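Local structure of alpha-L-arabinosidase (Xanthomonas axonopodis pv. citri, 6D25) at residues N155-A165 with V218-V226. The protein probably removes alpha-L-arabinofuranosyl side groups from arabinoxylan by hydrolysis, including those on doubly substituted xylose units, as a trimeric GH51 enzyme. Residues are numbered along the deposited sequence; the frame is centred on the assembly and turned at random.
Sequences NVGDAAPEEIA and VFRRYQTFV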
loop_
_atom_site.group_PDB
_atom_site.type_symbol
_atom_site.label_atom_id
_atom_site.label_comp_id
_atom_site.label_asym_id
_atom_site.label_seq_id
_atom_site.Cartn_x
_atom_site.Cartn_y
_atom_site.Cartn_z
ATOM N N ASN A 155 -2.793 3.480 12.622
ATOM C CA ASN A 155 -1.698 2.801 11.932
ATOM C C ASN A 155 -1.924 2.900 10.414
ATOM O O ASN A 155 -2.839 2.273 9.850
ATOM C CB ASN A 155 -1.623 1.334 12.367
ATOM C CG ASN A 155 -0.476 0.554 11.739
ATOM O OD1 ASN A 155 0.030 0.940 10.694
ATOM N ND2 ASN A 155 -0.073 -0.566 12.334
ATOM N N VAL A 156 -1.047 3.669 9.766
ATOM C CA VAL A 156 -0.973 3.767 8.348
ATOM C C VAL A 156 0.259 3.029 7.800
ATOM O O VAL A 156 0.165 2.378 6.754
ATOM C CB VAL A 156 -0.995 5.254 7.959
ATOM C CG1 VAL A 156 -0.523 5.477 6.563
ATOM C CG2 VAL A 156 -2.385 5.822 8.160
ATOM N N GLY A 157 1.346 3.016 8.523
ATOM C CA GLY A 157 2.610 2.482 8.013
ATOM C C GLY A 157 2.586 0.996 7.689
ATOM O O GLY A 157 2.993 0.606 6.598
ATOM N N ASP A 158 2.193 0.168 8.655
ATOM C CA ASP A 158 2.345 -1.272 8.447
ATOM C C ASP A 158 1.011 -2.028 8.341
ATOM O O ASP A 158 1.010 -3.224 7.960
ATOM C CB ASP A 158 3.391 -1.846 9.409
ATOM C CG ASP A 158 2.898 -2.575 10.624
ATOM O OD1 ASP A 158 1.755 -2.326 11.025
ATOM O OD2 ASP A 158 3.691 -3.356 11.152
ATOM N N ALA A 159 -0.097 -1.324 8.356
ATOM C CA ALA A 159 -1.431 -1.945 8.217
ATOM C C ALA A 159 -2.067 -1.523 6.897
ATOM O O ALA A 159 -1.773 -0.433 6.362
ATOM C CB ALA A 159 -2.294 -1.479 9.370
ATOM N N ALA A 160 -3.019 -2.319 6.426
ATOM C CA ALA A 160 -3.936 -1.918 5.345
ATOM C C ALA A 160 -4.999 -0.956 5.907
ATOM O O ALA A 160 -5.214 -0.897 7.139
ATOM C CB ALA A 160 -4.548 -3.157 4.743
ATOM N N PRO A 161 -5.664 -0.168 5.048
ATOM C CA PRO A 161 -6.583 0.838 5.561
ATOM C C PRO A 161 -7.773 0.256 6.346
ATOM O O PRO A 161 -8.399 0.942 7.166
ATOM C CB PRO A 161 -7.088 1.594 4.315
ATOM C CG PRO A 161 -5.993 1.364 3.294
ATOM C CD PRO A 161 -5.487 -0.039 3.591
ATOM N N GLU A 162 -8.089 -0.996 6.090
ATOM C CA GLU A 162 -9.244 -1.602 6.721
ATOM C C GLU A 162 -9.051 -1.615 8.249
ATOM O O GLU A 162 -10.050 -1.602 8.970
ATOM C CB GLU A 162 -9.526 -2.993 6.138
ATOM C CG GLU A 162 -8.822 -4.140 6.845
ATOM C CD GLU A 162 -8.737 -5.406 6.025
ATOM O OE1 GLU A 162 -9.757 -6.205 6.045
ATOM O OE2 GLU A 162 -7.679 -5.581 5.340
ATOM N N GLU A 163 -7.808 -1.642 8.757
ATOM C CA GLU A 163 -7.643 -1.705 10.199
ATOM C C GLU A 163 -8.159 -0.425 10.881
ATOM O O GLU A 163 -8.932 -0.522 11.845
ATOM C CB GLU A 163 -6.184 -1.897 10.630
ATOM C CG GLU A 163 -5.763 -3.321 10.544
ATOM C CD GLU A 163 -4.464 -3.695 11.228
ATOM O OE1 GLU A 163 -3.688 -4.383 10.540
ATOM O OE2 GLU A 163 -4.276 -3.357 12.438
ATOM N N ILE A 164 -7.736 0.755 10.462
ATOM C CA ILE A 164 -8.235 1.952 11.108
ATOM C C ILE A 164 -9.739 2.130 10.832
ATOM O O ILE A 164 -10.437 2.656 11.680
ATOM C CB ILE A 164 -7.427 3.218 10.757
ATOM C CG1 ILE A 164 -7.417 3.512 9.257
ATOM C CG2 ILE A 164 -6.050 3.119 11.343
ATOM C CD1 ILE A 164 -6.696 4.791 8.902
ATOM N N ALA A 165 -10.242 1.689 9.679
ATOM C CA ALA A 165 -11.649 1.783 9.395
ATOM C C ALA A 165 -12.459 0.970 10.426
ATOM O O ALA A 165 -13.472 1.442 10.988
ATOM C CB ALA A 165 -11.962 1.300 7.995
ATOM N N VAL A 218 -0.821 8.303 0.290
ATOM C CA VAL A 218 -1.207 7.347 1.312
ATOM C C VAL A 218 -2.237 7.975 2.282
ATOM O O VAL A 218 -3.244 7.350 2.627
ATOM C CB VAL A 218 0.037 6.835 2.055
ATOM C CG1 VAL A 218 -0.329 6.009 3.265
ATOM C CG2 VAL A 218 0.915 6.013 1.131
ATOM N N PHE A 219 -1.985 9.195 2.723
ATOM C CA PHE A 219 -2.914 9.905 3.603
ATOM C C PHE A 219 -4.291 10.025 2.922
ATOM O O PHE A 219 -5.307 9.702 3.538
ATOM C CB PHE A 219 -2.388 11.293 4.016
ATOM C CG PHE A 219 -3.462 12.108 4.686
ATOM C CD1 PHE A 219 -3.918 11.799 5.953
ATOM C CD2 PHE A 219 -4.111 13.103 3.980
ATOM C CE1 PHE A 219 -4.979 12.495 6.516
ATOM C CE2 PHE A 219 -5.163 13.817 4.546
ATOM C CZ PHE A 219 -5.610 13.477 5.801
ATOM N N ARG A 220 -4.314 10.522 1.698
ATOM C CA ARG A 220 -5.587 10.680 0.978
ATOM C C ARG A 220 -6.383 9.361 0.957
ATOM O O ARG A 220 -7.616 9.359 1.146
ATOM C CB ARG A 220 -5.330 11.197 -0.441
ATOM C CG ARG A 220 -4.991 12.685 -0.463
ATOM C CD ARG A 220 -4.500 13.160 -1.786
ATOM N NE ARG A 220 -5.465 12.961 -2.859
ATOM C CZ ARG A 220 -5.473 13.611 -3.992
ATOM N NH1 ARG A 220 -4.519 14.530 -4.244
ATOM N NH2 ARG A 220 -6.376 13.242 -4.910
ATOM N N ARG A 221 -5.696 8.246 0.695
ATOM C CA ARG A 221 -6.325 6.944 0.630
ATOM C C ARG A 221 -6.797 6.515 2.018
ATOM O O ARG A 221 -7.982 6.140 2.189
ATOM C CB ARG A 221 -5.364 5.900 0.076
ATOM C CG ARG A 221 -5.876 4.472 0.043
ATOM C CD ARG A 221 -4.818 3.599 -0.570
ATOM N NE ARG A 221 -5.239 2.224 -0.770
ATOM C CZ ARG A 221 -4.468 1.274 -1.283
ATOM N NH1 ARG A 221 -3.171 1.506 -1.545
ATOM N NH2 ARG A 221 -5.005 0.079 -1.505
ATOM N N TYR A 222 -5.924 6.513 3.018
ATOM C CA TYR A 222 -6.287 5.938 4.301
ATOM C C TYR A 222 -7.371 6.784 5.006
ATOM O O TYR A 222 -8.265 6.219 5.687
ATOM C CB TYR A 222 -5.072 5.793 5.215
ATOM C CG TYR A 222 -4.239 4.562 4.979
ATOM C CD1 TYR A 222 -3.561 4.373 3.788
ATOM C CD2 TYR A 222 -4.189 3.533 5.918
ATOM C CE1 TYR A 222 -2.824 3.228 3.552
ATOM C CE2 TYR A 222 -3.456 2.390 5.701
ATOM C CZ TYR A 222 -2.768 2.230 4.510
ATOM O OH TYR A 222 -2.024 1.087 4.262
ATOM N N GLN A 223 -7.335 8.098 4.841
ATOM C CA GLN A 223 -8.321 8.949 5.516
ATOM C C GLN A 223 -9.724 8.662 4.957
ATOM O O GLN A 223 -10.700 8.813 5.685
ATOM C CB GLN A 223 -7.991 10.449 5.448
ATOM C CG GLN A 223 -8.122 11.072 4.071
ATOM C CD GLN A 223 -9.543 11.401 3.654
ATOM O OE1 GLN A 223 -10.351 11.768 4.505
ATOM N NE2 GLN A 223 -9.838 11.278 2.360
ATOM N N THR A 224 -9.800 8.232 3.695
ATOM C CA THR A 224 -11.078 7.969 3.035
ATOM C C THR A 224 -11.912 6.994 3.897
ATOM O O THR A 224 -13.153 7.130 3.964
ATOM C CB THR A 224 -10.856 7.386 1.640
ATOM O OG1 THR A 224 -10.105 8.271 0.814
ATOM C CG2 THR A 224 -12.167 7.066 0.940
ATOM N N PHE A 225 -11.261 6.015 4.507
ATOM C CA PHE A 225 -11.953 4.914 5.097
ATOM C C PHE A 225 -12.169 5.120 6.601
ATOM O O PHE A 225 -12.809 4.269 7.230
ATOM C CB PHE A 225 -11.236 3.603 4.774
ATOM C CG PHE A 225 -11.121 3.403 3.292
ATOM C CD1 PHE A 225 -12.254 3.135 2.539
ATOM C CD2 PHE A 225 -9.927 3.612 2.638
ATOM C CE1 PHE A 225 -12.179 3.028 1.159
ATOM C CE2 PHE A 225 -9.849 3.497 1.261
ATOM C CZ PHE A 225 -10.971 3.217 0.516
ATOM N N VAL A 226 -11.754 6.238 7.139
ATOM C CA VAL A 226 -12.149 6.619 8.487
ATOM C C VAL A 226 -13.366 7.538 8.387
ATOM O O VAL A 226 -13.246 8.715 8.100
ATOM C CB VAL A 226 -10.996 7.297 9.237
ATOM C CG1 VAL A 226 -11.407 7.716 10.633
ATOM C CG2 VAL A 226 -9.784 6.403 9.311
#
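Val218 meets the 155-165 segment through one methyl: its CG1 lies 3.3 Å from Val156 CG1, closer than two methyls normally come, with the side chains pointing past one another. One turn on, the extended Arg221 has its NE 4.2 Å from Pro161 CG, which lies oblique to the guanidinium, while that group reaches into the second subunit and bonds Gly157 O and the Tyr222 hydroxyl there. Tyr222, with the largest share of the buried surface, lies between Val156 and Pro161. Its ring is held between two aliphatic groups in CH-pi contact: Val156 CG1 stands over the centre of one face, 4.1 Å from the centroid, and Pro161 CG over the centre of the other at 3.5 Å. With CG anti to its own carbonyl carbon (chi1 -83°), the ring is carried in between these two residues, and OH donates to Ala159 O at 2.6 Å, in the carbonyl plane and at the ring edge. The same hydroxyl is bonded by Arg221 NH2 of the third subunit, so this buried oxygen joins the loop to the trimer interface. The loop follows strand 149-154 of the parallel (beta/alpha)8 barrel characteristic of GH51 catalytic domains, and the two helices, 161-172 and 212-224, follow successive barrel strands; their short segments run 43° apart, with axes 9.2 Å from each other. Beyond Tyr222 the contact turns to the helix flank. Phe225 offers CD2 obliquely to Pro161 CB, and its carbonyl oxygen lies 3.2 Å from Ala165 CB. Val226 CG2 packs at 3.5 Å against Ile164 CD1, the side chains roughly perpendicular; Ile164 CG1 is tucked between its own N and C (chi1 59°), and the extended second torsion then brings CD1 to both this methyl and the edge of the Tyr222 ring.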